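Aminotransferase (Neisseria meningitidis Z2491, PDB 3JTX) catalyses the pyridoxal 5'-phosphate-dependent transfer of amino groups between amino acids and keto acids, as a fold-type I aminotransferase. Local coordinates at the interface of chains A and B. Numbering follows the deposited sequence. Chains: chain A/B, aminotransferase.

The interface of chains A and B. Residues chain A 39-40, 244, 250-251, 253; chain B 61-63.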
ATOM      1  N   GLU A  39       8.781  18.659   0.007  1.00 22.41           N
ATOM      2  CA  GLU A  39       9.000  17.661   1.051  1.00 22.89           C
ATOM      3  C   GLU A  39       9.718  18.340   2.200  1.00 23.34           C
ATOM      4  O   GLU A  39      10.583  19.187   1.962  1.00 23.18           O
ATOM      5  CB  GLU A  39       9.827  16.477   0.519  1.00 23.34           C
ATOM      6  CG  GLU A  39       9.169  15.785  -0.695  1.00 24.13           C
ATOM      7  CD  GLU A  39       9.983  14.640  -1.308  1.00 25.27           C
ATOM      8  OE1 GLU A  39      11.097  14.361  -0.814  1.00 24.11           O
ATOM      9  OE2 GLU A  39       9.470  14.024  -2.287  1.00 27.26           O
ATOM     10  N   PRO A  40       9.340  18.005   3.456  1.00 23.24           N
ATOM     11  CA  PRO A  40       9.933  18.656   4.619  1.00 23.48           C
ATOM     12  C   PRO A  40      11.363  18.201   4.872  1.00 24.02           C
ATOM     13  O   PRO A  40      11.782  17.153   4.364  1.00 23.39           O
ATOM     14  CB  PRO A  40       9.020  18.228   5.774  1.00 23.59           C
ATOM     15  CG  PRO A  40       8.434  16.923   5.330  1.00 23.23           C
ATOM     16  CD  PRO A  40       8.307  17.023   3.838  1.00 23.34           C
ATOM     17  N   SER A 244       2.822  13.272   7.471  1.00 16.11           N
ATOM     18  CA  SER A 244       4.087  13.552   6.794  1.00 16.36           C
ATOM     19  C   SER A 244       4.589  14.999   7.001  1.00 16.79           C
ATOM     20  O   SER A 244       5.738  15.223   7.401  1.00 16.10           O
ATOM     21  CB  SER A 244       3.950  13.233   5.299  1.00 16.99           C
ATOM     22  OG  SER A 244       3.632  11.861   5.129  1.00 16.92           O
ATOM     23  N   PRO A 250       7.415  11.782   6.981  1.00 16.94           N
ATOM     24  CA  PRO A 250       6.968  11.253   5.687  1.00 16.95           C
ATOM     25  C   PRO A 250       7.348   9.785   5.503  1.00 16.61           C
ATOM     26  O   PRO A 250       6.623   9.053   4.845  1.00 17.69           O
ATOM     27  CB  PRO A 250       7.711  12.129   4.664  1.00 17.08           C
ATOM     28  CG  PRO A 250       8.935  12.639   5.401  1.00 17.72           C
ATOM     29  CD  PRO A 250       8.445  12.835   6.828  1.00 17.47           C
ATOM     30  N   GLY A 251       8.464   9.357   6.087  1.00 16.48           N
ATOM     31  CA  GLY A 251       8.872   7.953   6.031  1.00 16.20           C
ATOM     32  C   GLY A 251       8.021   6.978   6.849  1.00 16.14           C
ATOM     33  O   GLY A 251       8.104   5.774   6.649  1.00 16.80           O
ATOM     34  N   ARG A 253       4.793   6.717   6.684  1.00 15.76           N
ATOM     35  CA  ARG A 253       3.716   6.304   5.780  1.00 15.67           C
ATOM     36  C   ARG A 253       2.458   6.098   6.609  1.00 15.50           C
ATOM     37  O   ARG A 253       1.980   4.966   6.733  1.00 16.36           O
ATOM     38  CB  ARG A 253       4.062   5.029   4.968  1.00 15.13           C
ATOM     39  CG  ARG A 253       5.417   5.024   4.284  1.00 15.94           C
ATOM     40  CD  ARG A 253       5.702   6.301   3.466  1.00 15.11           C
ATOM     41  NE  ARG A 253       4.640   6.594   2.507  1.00 15.54           N
ATOM     42  CZ  ARG A 253       4.030   7.769   2.330  1.00 16.22           C
ATOM     43  NH1 ARG A 253       4.358   8.860   3.016  1.00 17.33           N
ATOM     44  NH2 ARG A 253       3.073   7.864   1.414  1.00 16.42           N
TER
ATOM     45  N   LYS B  61      12.649  11.297   5.970  1.00 14.80           N
ATOM     46  CA  LYS B  61      12.842  11.235   4.507  0.60 15.03           C
ATOM     47  C   LYS B  61      11.746  10.435   3.802  1.00 14.68           C
ATOM     48  O   LYS B  61      11.369   9.370   4.268  1.00 14.61           O
ATOM     49  CB  LYS B  61      14.184  10.550   4.182  0.60 14.96           C
ATOM     50  CG  LYS B  61      15.433  11.278   4.684  0.60 15.84           C
ATOM     51  CD  LYS B  61      16.745  10.566   4.253  0.60 15.76           C
ATOM     52  CE  LYS B  61      17.202   9.522   5.281  0.60 15.25           C
ATOM     53  NZ  LYS B  61      18.258   8.589   4.748  0.60 10.91           N
ATOM     54  N   TYR B  62      11.277  10.925   2.648  1.00 14.44           N
ATOM     55  CA  TYR B  62      10.430  10.120   1.766  1.00 14.09           C
ATOM     56  C   TYR B  62      11.312   9.060   1.106  1.00 14.78           C
ATOM     57  O   TYR B  62      12.350   9.394   0.557  1.00 14.66           O
ATOM     58  CB  TYR B  62       9.814  10.963   0.635  1.00 14.44           C
ATOM     59  CG  TYR B  62       8.496  11.616   0.986  1.00 14.00           C
ATOM     60  CD1 TYR B  62       7.317  10.865   0.988  1.00 15.06           C
ATOM     61  CD2 TYR B  62       8.420  12.976   1.307  1.00 13.80           C
ATOM     62  CE1 TYR B  62       6.086  11.456   1.303  1.00 14.06           C
ATOM     63  CE2 TYR B  62       7.196  13.578   1.634  1.00 12.57           C
ATOM     64  CZ  TYR B  62       6.035  12.810   1.622  1.00 13.52           C
ATOM     65  OH  TYR B  62       4.832  13.391   1.939  1.00 15.50           O
ATOM     66  N   PRO B  63      10.893   7.794   1.131  1.00 14.95           N
ATOM     67  CA  PRO B  63      11.622   6.742   0.428  1.00 15.72           C
ATOM     68  C   PRO B  63      11.245   6.683  -1.047  1.00 16.16           C
ATOM     69  O   PRO B  63      10.100   6.972  -1.404  1.00 15.83           O
ATOM     70  CB  PRO B  63      11.126   5.483   1.109  1.00 15.30           C
ATOM     71  CG  PRO B  63       9.739   5.807   1.514  1.00 16.13           C
ATOM     72  CD  PRO B  63       9.713   7.267   1.831  1.00 15.97           C
TER
HETATM   73  O   HOH W   1      12.235  13.656   1.669  1.00 20.88           O
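B:Tyr62 reaches into chain A and lays its ring between A:Pro250, A:Glu39 and A:Arg253. One face is capped by the pyrrolidine of A:Pro250, whose CB sits over the middle of the ring, 3.4 Å from its centroid, in a CH-pi contact. A:Glu39 comes in along the CD2 side, its aliphatic stretch running past the ring; CD lies 3.5 Å from B:Tyr62 CD2, and the carboxylate is turned 47° from the ring plane. Beyond CG the glutamate chain is extended, which carries the acid group on towards the CB end of the tyrosine. There A:Glu39 OE1 stands 2.8 Å from a water at which the backbone N-H of B:Tyr62 points almost straight, a bridge tying the carboxylate to the main chain of the other subunit.

Across the ring from A:Glu39, A:Arg253 approaches from the proline side, crossing at about a right angle, with NH1 3.6 Å from B:Tyr62 CE1. Its side chain bends at chi2 and chi3 (-49° and -53°), folding the guanidinium back so that NH1 donates to the carbonyl O of A:Pro250. The capping proline thus also helps fix the flanking arginine. Near the backbone of B:Tyr62, on the proline side, A:Gly251 packs its CA against the carbonyl O of B:Lys61.

A:Ser244 precedes A:Lys245, which carries the pyridoxal phosphate as a Schiff base, so this patch borders the active site. A:Arg253 and B:Tyr62 probably are the arginine and the partner-subunit tyrosine that hold the cofactor phosphate in this family. The two-fold axis repeats the contact with chains exchanged. At the far end of the ring, the phenolic OH of B:Tyr62 lies 3.5 Å from A:Ser244 CB.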